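Local atomic coordinates of transcriptional regulator, LacI family (Lactobacillus brevis, PDB entry 3JY6), a protein that probably binds cis-regulatory DNA as a LacI-family transcription factor, through a domain outside its periplasmic-binding-protein-like part. Residues 161-165 / 166-170. Numbering follows the deposited sequence.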
ATOM      1  N   SER A 161       7.028  -4.243  16.893  1.00 40.00           N
ATOM      2  CA  SER A 161       7.518  -5.626  16.950  1.00 39.80           C
ATOM      3  C   SER A 161       6.560  -6.581  17.649  1.00 39.85           C
ATOM      4  O   SER A 161       6.322  -7.691  17.172  1.00 40.94           O
ATOM      5  CB  SER A 161       8.863  -5.677  17.676  1.00 38.72           C
ATOM      6  OG  SER A 161       8.739  -5.190  19.006  1.00 39.22           O
ATOM      7  N   SER A 162       6.022  -6.157  18.786  1.00 39.46           N
ATOM      8  CA  SER A 162       5.118  -7.010  19.538  1.00 39.17           C
ATOM      9  C   SER A 162       4.099  -6.206  20.317  1.00 38.30           C
ATOM     10  O   SER A 162       4.391  -5.687  21.395  1.00 39.78           O
ATOM     11  CB  SER A 162       5.910  -7.885  20.512  1.00 40.58           C
ATOM     12  OG  SER A 162       6.486  -7.090  21.538  1.00 41.12           O
ATOM     13  N   TYR A 163       2.901  -6.099  19.760  1.00 37.09           N
ATOM     14  CA  TYR A 163       1.814  -5.374  20.403  1.00 35.25           C
ATOM     15  C   TYR A 163       0.540  -6.160  20.172  1.00 34.65           C
ATOM     16  O   TYR A 163       0.436  -6.901  19.196  1.00 35.32           O
ATOM     17  CB  TYR A 163       1.659  -3.967  19.803  1.00 33.24           C
ATOM     18  CG  TYR A 163       1.118  -3.936  18.382  1.00 32.05           C
ATOM     19  CD1 TYR A 163       1.969  -4.079  17.286  1.00 32.52           C
ATOM     20  CD2 TYR A 163      -0.246  -3.766  18.136  1.00 30.53           C
ATOM     21  CE1 TYR A 163       1.475  -4.050  15.976  1.00 31.89           C
ATOM     22  CE2 TYR A 163      -0.754  -3.735  16.831  1.00 31.49           C
ATOM     23  CZ  TYR A 163       0.112  -3.876  15.759  1.00 31.75           C
ATOM     24  OH  TYR A 163      -0.386  -3.831  14.479  1.00 29.33           O
ATOM     25  N   ASN A 164      -0.429  -6.013  21.067  1.00 35.74           N
ATOM     26  CA  ASN A 164      -1.694  -6.716  20.904  1.00 37.20           C
ATOM     27  C   ASN A 164      -2.717  -5.675  20.486  1.00 37.96           C
ATOM     28  O   ASN A 164      -2.660  -4.537  20.955  1.00 38.78           O
ATOM     29  CB  ASN A 164      -2.129  -7.360  22.218  1.00 39.17           C
ATOM     30  CG  ASN A 164      -3.325  -8.258  22.047  1.00 41.21           C
ATOM     31  OD1 ASN A 164      -3.231  -9.323  21.434  1.00 44.06           O
ATOM     32  ND2 ASN A 164      -4.467  -7.834  22.579  1.00 42.54           N
ATOM     33  N   HIS A 165      -3.647  -6.052  19.613  1.00 38.84           N
ATOM     34  CA  HIS A 165      -4.661  -5.107  19.152  1.00 39.14           C
ATOM     35  C   HIS A 165      -5.559  -4.571  20.258  1.00 39.52           C
ATOM     36  O   HIS A 165      -5.532  -3.375  20.550  1.00 40.00           O
ATOM     37  CB  HIS A 165      -5.553  -5.723  18.074  1.00 38.40           C
ATOM     38  CG  HIS A 165      -6.639  -4.804  17.607  1.00 38.88           C
ATOM     39  ND1 HIS A 165      -6.382  -3.649  16.895  1.00 38.78           N
ATOM     40  CD2 HIS A 165      -7.983  -4.848  17.777  1.00 38.38           C
ATOM     41  CE1 HIS A 165      -7.519  -3.024  16.648  1.00 37.51           C
ATOM     42  NE2 HIS A 165      -8.506  -3.731  17.172  1.00 38.18           N
ATOM     43  N   SER A 166      -6.356  -5.447  20.866  1.00 39.46           N
ATOM     44  CA  SER A 166      -7.278  -5.020  21.919  1.00 40.27           C
ATOM     45  C   SER A 166      -6.555  -4.417  23.117  1.00 38.84           C
ATOM     46  O   SER A 166      -7.133  -3.634  23.862  1.00 38.56           O
ATOM     47  CB  SER A 166      -8.164  -6.184  22.374  1.00 41.53           C
ATOM     48  OG  SER A 166      -7.415  -7.158  23.075  1.00 44.81           O
ATOM     49  N   GLU A 167      -5.292  -4.785  23.300  1.00 38.67           N
ATOM     50  CA  GLU A 167      -4.507  -4.245  24.399  1.00 38.61           C
ATOM     51  C   GLU A 167      -4.339  -2.742  24.147  1.00 37.68           C
ATOM     52  O   GLU A 167      -4.660  -1.916  25.006  1.00 37.08           O
ATOM     53  CB  GLU A 167      -3.139  -4.939  24.461  1.00 40.99           C
ATOM     54  CG  GLU A 167      -1.990  -4.090  25.024  1.00 44.35           C
ATOM     55  CD  GLU A 167      -1.901  -4.100  26.539  1.00 46.70           C
ATOM     56  OE1 GLU A 167      -2.923  -3.840  27.209  1.00 48.95           O
ATOM     57  OE2 GLU A 167      -0.793  -4.357  27.063  1.00 48.60           O
ATOM     58  N   VAL A 168      -3.842  -2.398  22.962  1.00 35.28           N
ATOM     59  CA  VAL A 168      -3.636  -0.998  22.583  1.00 32.21           C
ATOM     60  C   VAL A 168      -4.976  -0.268  22.540  1.00 30.22           C
ATOM     61  O   VAL A 168      -5.102   0.850  23.031  1.00 28.11           O
ATOM     62  CB  VAL A 168      -2.941  -0.897  21.205  1.00 30.95           C
ATOM     63  CG1 VAL A 168      -2.900   0.556  20.723  1.00 30.18           C
ATOM     64  CG2 VAL A 168      -1.525  -1.447  21.314  1.00 29.53           C
ATOM     65  N   HIS A 169      -5.972  -0.915  21.950  1.00 30.32           N
ATOM     66  CA  HIS A 169      -7.312  -0.354  21.859  1.00 30.24           C
ATOM     67  C   HIS A 169      -7.813   0.071  23.246  1.00 31.53           C
ATOM     68  O   HIS A 169      -8.134   1.233  23.477  1.00 32.19           O
ATOM     69  CB  HIS A 169      -8.265  -1.399  21.282  1.00 30.82           C
ATOM     70  CG  HIS A 169      -9.699  -0.968  21.261  1.00 32.02           C
ATOM     71  ND1 HIS A 169     -10.212  -0.135  20.290  1.00 34.75           N
ATOM     72  CD2 HIS A 169     -10.730  -1.264  22.084  1.00 31.39           C
ATOM     73  CE1 HIS A 169     -11.498   0.060  20.514  1.00 34.35           C
ATOM     74  NE2 HIS A 169     -11.838  -0.614  21.597  1.00 33.77           N
ATOM     75  N   GLN A 170      -7.878  -0.883  24.168  1.00 32.63           N
ATOM     76  CA  GLN A 170      -8.364  -0.611  25.517  1.00 32.99           C
ATOM     77  C   GLN A 170      -7.654   0.551  26.201  1.00 32.26           C
ATOM     78  O   GLN A 170      -8.282   1.342  26.909  1.00 32.67           O
ATOM     79  CB  GLN A 170      -8.265  -1.879  26.379  1.00 33.33           C
ATOM     80  CG  GLN A 170      -9.247  -2.961  25.966  1.00 35.84           C
ATOM     81  CD  GLN A 170     -10.698  -2.585  26.247  1.00 37.42           C
ATOM     82  OE1 GLN A 170     -11.627  -3.266  25.795  1.00 38.95           O
ATOM     83  NE2 GLN A 170     -10.899  -1.508  27.005  1.00 36.02           N
TER
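Two backbone hydrogen bonds tie the N-cap residue N164 and the first helical residue H165 to V168 and H169 of helix 165-177, four residues further on. The N-H of V168 points at N164 O over 3.2 Å and is nearly straight at 168°. H169 N donates to H165 O at 2.9 Å, and Q170 N to S166 O at 2.9 Å carries the same i to i+4 pattern onward.

Side-chain carbons close the turn. N164 CB sits 3.5 Å from E167 CB, the two chains crossing at about a right angle; a chi1 of -172°, with CG anti to the backbone N, brings N164 CG to within 4.1 Å of E167 CB as well. Apolar contact comes from V168, whose CG2 branch reaches Y163 CD2 at 4.1 Å. Separately, V168 CG2 has the backbone N164 O as a van der Waals neighbour at 3.3 Å. V168 is buried, and both it and Y163 rest on V158 of strand 152-158.

The polar ends of Y163 and H165 turn to helix 190-196: Y163 OH and H165 ND1 each hydrogen-bond one carboxylate oxygen of E195, while the H165 ring meets F196 with planes about 10° apart. H165 also packs on R224 of the second subunit.

With N164 at the N-cap, the arrangement is a helix start following a strand, the beta-to-alpha connection by which a periplasmic-binding-protein-like domain leads from edge strand 152-158 into helix 165-177.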